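Local coordinates for LPXTG cell wall surface protein (Streptococcus gordonii, PDB 4IGB), which probably acts as a surface adhesin, its N-terminal two-domain region seen here being carried on a protein fixed to the streptococcal cell wall by a C-terminal LPXTG signal, at residues I303-G308 and T429-E434; F339-D344 and T368-T373; S406-N411 and S424-T429. All coordinates share one frame; numbering follows the deposited sequence.

Contact 1 of 3, residues I303-G308 and T429-E434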
loop_
_atom_site.group_PDB
_atom_site.type_symbol
_atom_site.label_atom_id
_atom_site.label_comp_id
_atom_site.label_asym_id
_atom_site.label_seq_id
_atom_site.Cartn_x
_atom_site.Cartn_y
_atom_site.Cartn_z
ATOM N N ILE B 303 -38.228 -15.195 -6.426
ATOM C CA ILE B 303 -39.187 -15.026 -7.500
ATOM C C ILE B 303 -39.499 -16.383 -8.110
ATOM O O ILE B 303 -38.700 -17.319 -7.996
ATOM C CB ILE B 303 -38.619 -14.158 -8.629
ATOM C CG1 ILE B 303 -37.284 -14.740 -9.090
ATOM C CG2 ILE B 303 -38.457 -12.722 -8.183
ATOM C CD1 ILE B 303 -36.826 -14.241 -10.429
ATOM N N PRO B 304 -40.668 -16.497 -8.757
ATOM C CA PRO B 304 -40.927 -17.639 -9.632
ATOM C C PRO B 304 -39.926 -17.642 -10.778
ATOM O O PRO B 304 -39.563 -16.583 -11.297
ATOM C CB PRO B 304 -42.331 -17.355 -10.176
ATOM C CG PRO B 304 -42.547 -15.887 -9.964
ATOM C CD PRO B 304 -41.815 -15.574 -8.700
ATOM N N ALA B 305 -39.486 -18.832 -11.163
ATOM C CA ALA B 305 -38.535 -18.991 -12.249
ATOM C C ALA B 305 -39.222 -18.762 -13.587
ATOM O O ALA B 305 -39.259 -19.655 -14.437
ATOM C CB ALA B 305 -37.911 -20.382 -12.201
ATOM N N LYS B 306 -39.765 -17.561 -13.767
ATOM C CA LYS B 306 -40.487 -17.218 -14.984
ATOM C C LYS B 306 -39.978 -15.929 -15.602
ATOM O O LYS B 306 -39.476 -15.060 -14.908
ATOM C CB LYS B 306 -41.989 -17.069 -14.697
ATOM C CG LYS B 306 -42.755 -18.378 -14.621
ATOM C CD LYS B 306 -43.451 -18.545 -13.281
ATOM C CE LYS B 306 -44.554 -19.592 -13.363
ATOM N NZ LYS B 306 -44.082 -20.850 -14.018
ATOM N N ASP B 307 -40.142 -15.815 -16.914
ATOM C CA ASP B 307 -39.848 -14.595 -17.656
ATOM C C ASP B 307 -40.621 -13.392 -17.086
ATOM O O ASP B 307 -41.672 -13.561 -16.475
ATOM C CB ASP B 307 -40.230 -14.812 -19.120
ATOM C CG ASP B 307 -39.896 -13.631 -19.997
ATOM O OD1 ASP B 307 -38.786 -13.079 -19.846
ATOM O OD2 ASP B 307 -40.749 -13.248 -20.829
ATOM N N GLY B 308 -40.090 -12.187 -17.282
ATOM C CA GLY B 308 -40.768 -10.965 -16.877
ATOM C C GLY B 308 -40.996 -10.775 -15.382
ATOM O O GLY B 308 -42.011 -10.209 -14.985
ATOM N N THR B 429 -31.189 -13.641 -5.229
ATOM C CA THR B 429 -32.606 -13.875 -5.445
ATOM C C THR B 429 -32.838 -15.345 -5.784
ATOM O O THR B 429 -32.375 -15.834 -6.820
ATOM C CB THR B 429 -33.150 -12.974 -6.552
ATOM O OG1 THR B 429 -32.958 -11.602 -6.169
ATOM C CG2 THR B 429 -34.633 -13.254 -6.781
ATOM N N ALA B 430 -33.537 -16.045 -4.890
ATOM C CA ALA B 430 -33.825 -17.466 -5.068
ATOM C C ALA B 430 -34.885 -17.682 -6.137
ATOM O O ALA B 430 -35.809 -16.882 -6.281
ATOM C CB ALA B 430 -34.272 -18.078 -3.753
ATOM N N LEU B 431 -34.755 -18.775 -6.880
ATOM C CA LEU B 431 -35.712 -19.102 -7.930
ATOM C C LEU B 431 -36.729 -20.134 -7.451
ATOM O O LEU B 431 -36.366 -21.138 -6.839
ATOM C CB LEU B 431 -34.987 -19.616 -9.174
ATOM C CG LEU B 431 -34.215 -18.570 -9.981
ATOM C CD1 LEU B 431 -33.881 -19.100 -11.365
ATOM C CD2 LEU B 431 -35.004 -17.275 -10.075
ATOM N N LEU B 432 -38.001 -19.877 -7.734
ATOM C CA LEU B 432 -39.075 -20.781 -7.341
ATOM C C LEU B 432 -39.684 -21.462 -8.561
ATOM O O LEU B 432 -40.119 -20.797 -9.501
ATOM C CB LEU B 432 -40.159 -20.022 -6.575
ATOM C CG LEU B 432 -40.057 -20.029 -5.049
ATOM C CD1 LEU B 432 -38.654 -20.408 -4.606
ATOM C CD2 LEU B 432 -40.457 -18.677 -4.481
ATOM N N TYR B 433 -39.714 -22.790 -8.540
ATOM C CA TYR B 433 -40.276 -23.559 -9.643
ATOM C C TYR B 433 -41.663 -24.089 -9.295
ATOM O O TYR B 433 -41.829 -24.829 -8.326
ATOM C CB TYR B 433 -39.347 -24.715 -10.017
ATOM C CG TYR B 433 -38.175 -24.301 -10.879
ATOM C CD1 TYR B 433 -38.307 -24.195 -12.256
ATOM C CD2 TYR B 433 -36.940 -24.016 -10.314
ATOM C CE1 TYR B 433 -37.241 -23.815 -13.048
ATOM C CE2 TYR B 433 -35.867 -23.637 -11.098
ATOM C CZ TYR B 433 -36.024 -23.538 -12.464
ATOM O OH TYR B 433 -34.960 -23.160 -13.250
ATOM N N GLU B 434 -42.656 -23.703 -10.090
ATOM C CA GLU B 434 -44.033 -24.119 -9.856
ATOM C C GLU B 434 -44.843 -24.112 -11.147
ATOM O O GLU B 434 -44.405 -23.574 -12.162
ATOM C CB GLU B 434 -44.697 -23.206 -8.823
ATOM C CG GLU B 434 -44.276 -23.476 -7.390
ATOM C CD GLU B 434 -44.162 -22.207 -6.569
ATOM O OE1 GLU B 434 -44.729 -21.175 -6.985
ATOM O OE2 GLU B 434 -43.503 -22.241 -5.509
#
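Ile303 and Leu431 lie side by side and point the same way, with Ile303 CG1 3.5 Å from Leu431 CD2. CG1 stands between the backbone N and the carbonyl carbon (chi1 54°), where it also meets Thr429 CG2 at 3.8 Å; the Ile303 and Thr429 side chains cross at about a right angle. Two residues on, Ala305 CB sits over the centre of the Tyr433 ring, 3.7 Å from its centroid, in a CH-pi contact, although the tyrosine is poorly ordered. Between these side chains the backbones pair as parallel strands. Ile303 N donates to Ala430 O (3.0 Å) and Ile303 O accepts from Leu432 N (2.7 Å), so one residue bonds to both neighbours of Leu431. Pro304 has no N-H to give, but its CA-H approaches Leu432 O, which also takes the N-H of Ala305 (N to O 2.7 Å). Ala305 then centres an inverse gamma turn, and Lys306 NZ reaches Glu434 O in a weak bond of 3.3 Å. In the next shell, Pro300 O on strand 295-304 accepts a hydrogen bond from Thr429 OG1, consistent with the threonine being held with CG2 against Ile303. Lys306 O is bonded to Thr397 OG1. The polar grip is thus mainly backbone to backbone, with apolar contacts of Ile303 and Ala305 beside it and a weak lysine bond beyond the last strand pair.

Contact 2 of 3, residues F339-D344 and T368-T373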
loop_
_atom_site.group_PDB
_atom_site.type_symbol
_atom_site.label_atom_id
_atom_site.label_comp_id
_atom_site.label_asym_id
_atom_site.label_seq_id
_atom_site.Cartn_x
_atom_site.Cartn_y
_atom_site.Cartn_z
ATOM N N PHE B 339 -25.022 -7.917 -14.651
ATOM C CA PHE B 339 -26.237 -8.652 -14.334
ATOM C C PHE B 339 -26.219 -10.076 -14.833
ATOM O O PHE B 339 -25.816 -10.341 -15.963
ATOM C CB PHE B 339 -27.447 -7.917 -14.906
ATOM C CG PHE B 339 -27.640 -6.544 -14.318
ATOM C CD1 PHE B 339 -28.093 -6.392 -13.014
ATOM C CD2 PHE B 339 -27.355 -5.408 -15.061
ATOM C CE1 PHE B 339 -28.269 -5.127 -12.473
ATOM C CE2 PHE B 339 -27.532 -4.152 -14.524
ATOM C CZ PHE B 339 -27.992 -4.015 -13.226
ATOM N N ASP B 340 -26.665 -10.989 -13.979
ATOM C CA ASP B 340 -26.869 -12.372 -14.384
ATOM C C ASP B 340 -27.579 -12.402 -15.745
ATOM O O ASP B 340 -28.491 -11.610 -16.000
ATOM C CB ASP B 340 -27.685 -13.101 -13.312
ATOM C CG ASP B 340 -27.804 -14.591 -13.570
ATOM O OD1 ASP B 340 -27.367 -15.386 -12.711
ATOM O OD2 ASP B 340 -28.359 -14.970 -14.619
ATOM N N GLU B 341 -27.147 -13.313 -16.617
ATOM C CA GLU B 341 -27.665 -13.403 -17.988
ATOM C C GLU B 341 -29.168 -13.655 -18.066
ATOM O O GLU B 341 -29.790 -13.420 -19.106
ATOM C CB GLU B 341 -26.906 -14.478 -18.782
ATOM C CG GLU B 341 -25.539 -13.983 -19.237
ATOM C CD GLU B 341 -24.616 -15.091 -19.710
ATOM O OE1 GLU B 341 -24.998 -16.280 -19.601
ATOM O OE2 GLU B 341 -23.503 -14.763 -20.185
ATOM N N ARG B 342 -29.745 -14.133 -16.968
ATOM C CA ARG B 342 -31.182 -14.378 -16.906
ATOM C C ARG B 342 -31.977 -13.095 -16.653
ATOM O O ARG B 342 -33.206 -13.135 -16.516
ATOM C CB ARG B 342 -31.493 -15.425 -15.835
ATOM C CG ARG B 342 -30.946 -16.799 -16.189
ATOM C CD ARG B 342 -30.988 -17.724 -15.003
ATOM N NE ARG B 342 -29.995 -17.380 -13.991
ATOM C CZ ARG B 342 -29.798 -18.099 -12.898
ATOM N NH1 ARG B 342 -30.537 -19.178 -12.691
ATOM N NH2 ARG B 342 -28.873 -17.748 -12.018
ATOM N N LEU B 343 -31.270 -11.966 -16.592
ATOM C CA LEU B 343 -31.898 -10.672 -16.359
ATOM C C LEU B 343 -31.700 -9.734 -17.536
ATOM O O LEU B 343 -30.628 -9.704 -18.141
ATOM C CB LEU B 343 -31.306 -10.004 -15.116
ATOM C CG LEU B 343 -31.541 -10.599 -13.728
ATOM C CD1 LEU B 343 -30.781 -9.754 -12.687
ATOM C CD2 LEU B 343 -33.034 -10.692 -13.378
ATOM N N ASP B 344 -32.735 -8.964 -17.855
ATOM C CA ASP B 344 -32.585 -7.827 -18.751
ATOM C C ASP B 344 -32.511 -6.526 -17.936
ATOM O O ASP B 344 -33.392 -6.245 -17.118
ATOM C CB ASP B 344 -33.770 -7.731 -19.715
ATOM C CG ASP B 344 -33.857 -8.914 -20.669
ATOM O OD1 ASP B 344 -32.809 -9.547 -20.943
ATOM O OD2 ASP B 344 -34.983 -9.205 -21.136
ATOM N N THR B 368 -22.393 -2.282 -21.728
ATOM C CA THR B 368 -21.811 -3.254 -22.641
ATOM C C THR B 368 -22.330 -4.637 -22.291
ATOM O O THR B 368 -21.891 -5.237 -21.312
ATOM C CB THR B 368 -20.276 -3.261 -22.579
ATOM O OG1 THR B 368 -19.781 -1.934 -22.782
ATOM C CG2 THR B 368 -19.713 -4.167 -23.661
ATOM N N GLY B 369 -23.269 -5.141 -23.090
ATOM C CA GLY B 369 -23.886 -6.420 -22.805
ATOM C C GLY B 369 -24.613 -6.380 -21.474
ATOM O O GLY B 369 -25.486 -5.536 -21.264
ATOM N N GLN B 370 -24.241 -7.289 -20.579
ATOM C CA GLN B 370 -24.790 -7.348 -19.227
ATOM C C GLN B 370 -24.104 -6.402 -18.223
ATOM O O GLN B 370 -24.534 -6.288 -17.075
ATOM C CB GLN B 370 -24.739 -8.789 -18.713
ATOM C CG GLN B 370 -25.667 -9.741 -19.484
ATOM C CD GLN B 370 -27.140 -9.426 -19.251
ATOM O OE1 GLN B 370 -27.781 -8.766 -20.071
ATOM N NE2 GLN B 370 -27.681 -9.907 -18.140
ATOM N N THR B 371 -23.041 -5.721 -18.644
ATOM C CA THR B 371 -22.370 -4.774 -17.751
ATOM C C THR B 371 -22.900 -3.356 -17.899
ATOM O O THR B 371 -22.967 -2.826 -19.001
ATOM C CB THR B 371 -20.862 -4.755 -17.983
ATOM O OG1 THR B 371 -20.334 -6.050 -17.696
ATOM C CG2 THR B 371 -20.193 -3.723 -17.077
ATOM N N VAL B 372 -23.273 -2.742 -16.778
ATOM C CA VAL B 372 -23.725 -1.355 -16.788
ATOM C C VAL B 372 -22.891 -0.502 -15.840
ATOM O O VAL B 372 -22.794 -0.796 -14.645
ATOM C CB VAL B 372 -25.209 -1.233 -16.419
ATOM C CG1 VAL B 372 -25.599 0.246 -16.280
ATOM C CG2 VAL B 372 -26.060 -1.916 -17.472
ATOM N N THR B 373 -22.285 0.548 -16.379
ATOM C CA THR B 373 -21.329 1.340 -15.615
ATOM C C THR B 373 -21.792 2.777 -15.456
ATOM O O THR B 373 -22.090 3.456 -16.431
ATOM C CB THR B 373 -19.937 1.317 -16.265
ATOM O OG1 THR B 373 -19.438 -0.023 -16.250
ATOM C CG2 THR B 373 -18.960 2.224 -15.515
HETATM O O HOH W 1 -30.184 -9.533 -21.385
#
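Val372 CG2 meets the Phe339 ring at its edge, in the ring plane, 4.0 Å from CE2, and Asn411 of strand 409-417 and Thr395 of strand 389-397 also touch this phenylalanine. The second flat group, the Arg342 guanidinium, has the Asp340 carboxylate at its edge. The contact joins two turns. A type I turn, Asp340 to Leu343, links strands 333-338 and 343-352, and a type II' turn, Thr368 to Thr371, closes the hairpin of strands 363-368 and 371-376. Gln370, within the hairpin turn, bridges them. Its chain is bent at chi2 (-67°), which turns CD back, and its amide reaches the carbonyls of Leu343, at the end of the other turn, and of Phe339, just before it. NE2 donates to Leu343 O at 3.0 Å, close to the amide plane, and to Phe339 O at 2.9 Å, here from above the carbonyl plane. OE1 lies 2.8 Å from a water that also binds Asp344 OD1. The Gln370 backbone takes part too, its O accepting from Phe339 N at 3.0 Å. Asp340 probably stiffens the type I turn: its OD1 takes Arg342 NH2 in a salt bridge and its OD2 accepts Arg342 NE; the bond from Arg342 N to the anti lone pair of OD2 makes an Asx turn.

Contact 3 of 3, residues S406-N411 and S424-T429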
loop_
_atom_site.group_PDB
_atom_site.type_symbol
_atom_site.label_atom_id
_atom_site.label_comp_id
_atom_site.label_asym_id
_atom_site.label_seq_id
_atom_site.Cartn_x
_atom_site.Cartn_y
_atom_site.Cartn_z
ATOM N N SER B 406 -29.208 -23.022 -13.546
ATOM C CA SER B 406 -29.501 -22.716 -12.152
ATOM C C SER B 406 -28.288 -22.118 -11.431
ATOM O O SER B 406 -27.217 -21.964 -12.025
ATOM C CB SER B 406 -29.994 -23.979 -11.440
ATOM O OG SER B 406 -31.248 -23.746 -10.820
ATOM N N GLU B 407 -28.470 -21.734 -10.167
ATOM C CA GLU B 407 -29.793 -21.675 -9.555
ATOM C C GLU B 407 -30.138 -20.235 -9.265
ATOM O O GLU B 407 -30.677 -19.539 -10.126
ATOM C CB GLU B 407 -29.863 -22.492 -8.262
ATOM C CG GLU B 407 -31.283 -22.666 -7.694
ATOM C CD GLU B 407 -31.859 -21.392 -7.051
ATOM O OE1 GLU B 407 -31.785 -21.239 -5.809
ATOM O OE2 GLU B 407 -32.403 -20.545 -7.785
ATOM N N LYS B 408 -29.816 -19.797 -8.048
ATOM C CA LYS B 408 -30.173 -18.466 -7.561
ATOM C C LYS B 408 -29.513 -17.393 -8.411
ATOM O O LYS B 408 -28.471 -17.624 -9.016
ATOM C CB LYS B 408 -29.754 -18.308 -6.098
ATOM C CG LYS B 408 -28.264 -18.494 -5.890
ATOM C CD LYS B 408 -27.896 -18.673 -4.423
ATOM C CE LYS B 408 -26.390 -18.951 -4.268
ATOM N NZ LYS B 408 -25.672 -17.912 -3.457
ATOM N N ILE B 409 -30.129 -16.223 -8.476
ATOM C CA ILE B 409 -29.509 -15.132 -9.199
ATOM C C ILE B 409 -28.723 -14.308 -8.202
ATOM O O ILE B 409 -29.293 -13.771 -7.252
ATOM C CB ILE B 409 -30.533 -14.252 -9.921
ATOM C CG1 ILE B 409 -31.276 -15.065 -10.978
ATOM C CG2 ILE B 409 -29.835 -13.061 -10.562
ATOM C CD1 ILE B 409 -32.546 -14.400 -11.466
ATOM N N ASP B 410 -27.410 -14.246 -8.415
ATOM C CA ASP B 410 -26.495 -13.476 -7.575
ATOM C C ASP B 410 -26.209 -12.116 -8.187
ATOM O O ASP B 410 -26.364 -11.917 -9.398
ATOM C CB ASP B 410 -25.168 -14.230 -7.399
ATOM C CG ASP B 410 -25.321 -15.480 -6.557
ATOM O OD1 ASP B 410 -26.204 -15.488 -5.671
ATOM O OD2 ASP B 410 -24.570 -16.453 -6.780
ATOM N N ASN B 411 -25.772 -11.179 -7.350
ATOM C CA ASN B 411 -25.361 -9.876 -7.844
ATOM C C ASN B 411 -24.357 -9.204 -6.898
ATOM O O ASN B 411 -24.434 -9.356 -5.675
ATOM C CB ASN B 411 -26.588 -8.997 -8.074
ATOM C CG ASN B 411 -26.240 -7.658 -8.686
ATOM O OD1 ASN B 411 -26.244 -6.639 -8.002
ATOM N ND2 ASN B 411 -25.919 -7.654 -9.981
ATOM N N SER B 424 -19.285 -4.476 -3.296
ATOM C CA SER B 424 -20.366 -4.520 -2.325
ATOM C C SER B 424 -20.453 -5.921 -1.728
ATOM O O SER B 424 -19.726 -6.827 -2.134
ATOM C CB SER B 424 -21.685 -4.215 -3.019
ATOM O OG SER B 424 -22.066 -5.316 -3.833
ATOM N N ASN B 425 -21.347 -6.098 -0.764
ATOM C CA ASN B 425 -21.745 -7.438 -0.368
ATOM C C ASN B 425 -22.446 -8.061 -1.561
ATOM O O ASN B 425 -22.990 -7.344 -2.413
ATOM C CB ASN B 425 -22.731 -7.364 0.791
ATOM C CG ASN B 425 -23.913 -6.479 0.472
ATOM O OD1 ASN B 425 -23.766 -5.265 0.333
ATOM N ND2 ASN B 425 -25.088 -7.082 0.322
ATOM N N GLN B 426 -22.439 -9.388 -1.625
ATOM C CA GLN B 426 -23.200 -10.104 -2.637
ATOM C C GLN B 426 -24.640 -10.357 -2.171
ATOM O O GLN B 426 -24.881 -10.638 -0.998
ATOM C CB GLN B 426 -22.521 -11.430 -2.981
ATOM C CG GLN B 426 -23.220 -12.188 -4.107
ATOM C CD GLN B 426 -22.638 -13.567 -4.321
ATOM O OE1 GLN B 426 -21.914 -13.806 -5.286
ATOM N NE2 GLN B 426 -22.955 -14.489 -3.417
ATOM N N VAL B 427 -25.602 -10.254 -3.083
ATOM C CA VAL B 427 -26.994 -10.547 -2.732
ATOM C C VAL B 427 -27.527 -11.666 -3.592
ATOM O O VAL B 427 -26.923 -12.032 -4.596
ATOM C CB VAL B 427 -27.940 -9.326 -2.890
ATOM C CG1 VAL B 427 -27.545 -8.203 -1.928
ATOM C CG2 VAL B 427 -27.984 -8.848 -4.346
ATOM N N SER B 428 -28.672 -12.203 -3.198
ATOM C CA SER B 428 -29.215 -13.361 -3.883
ATOM C C SER B 428 -30.723 -13.297 -4.039
ATOM O O SER B 428 -31.443 -12.956 -3.107
ATOM C CB SER B 428 -28.837 -14.641 -3.138
ATOM O OG SER B 428 -27.754 -15.291 -3.775
ATOM N N THR B 429 -31.189 -13.641 -5.229
ATOM C CA THR B 429 -32.606 -13.875 -5.445
ATOM C C THR B 429 -32.838 -15.345 -5.784
ATOM O O THR B 429 -32.375 -15.834 -6.820
ATOM C CB THR B 429 -33.150 -12.974 -6.552
ATOM O OG1 THR B 429 -32.958 -11.602 -6.169
ATOM C CG2 THR B 429 -34.633 -13.254 -6.781
HETATM O O HOH W 2 -30.507 -10.980 -7.349
#
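Asn411 and Val427 form a hydrogen-bonded antiparallel pair, with Val427 N giving its proton to Asn411 O at 3.0 Å and Asn411 N returning the bond to Val427 O at 3.1 Å. Their side chains share a face, where Asn411 CB touches Val427 CG2 at 4.0 Å. CG of Asn411 is anti to the backbone N (chi1 -176°), and the amide beyond it is bonded outside the pair, OD1 accepting from Gln337 NE2. Thr429 and Ile409 make the second hydrogen-bonded pair: Thr429 N to Ile409 O and Ile409 N to Thr429 O are both 2.8 Å, the former almost straight at 173°. Ile409 O is shared, since a water donates to it while also bonding Thr429 OG1, whose protein partner is Pro300 O. These pairs join strand 409-417 to the final strand, 427-432, in the sheet of the N2 domain, and the Ile409 and Asn411 side chains both reach Tyr313 on strand 310-317. On the reverse face, the non-hydrogen-bonded pair Asp410 and Ser428 lies beside polar chains. The Gln426 amide stacks on the Asp410 carboxylate with planes 12° apart, and Lys408 NZ makes a salt bridge with Asp410 OD1 (3.3 Å, a weak hydrogen bond) and a weak bond across to Ser428 OG (3.4 Å).

How the contacts relate
All three contacts belong to one mixed sheet system in the N2 domain. Contacts 1 and 3 share Thr429 and strand 427-432, which runs parallel to 295-304 on one side and antiparallel to 409-417 on the other; their centres are about 13 Å apart. Contact 2 lies about 13 Å from contact 3 and 18 Å from contact 1, centre to centre. Along the chain, contact 1 closes a loop that encloses contact 2 and then contact 3. Residues 406-411 touch both others: Glu407, though poorly ordered, probably accepts from Leu431 N of contact 1 through OE2 and from Arg342 NH1 of contact 2 through O. Paired on both sides, strand 427-432 builds the C-terminal end of the chain into the sheet.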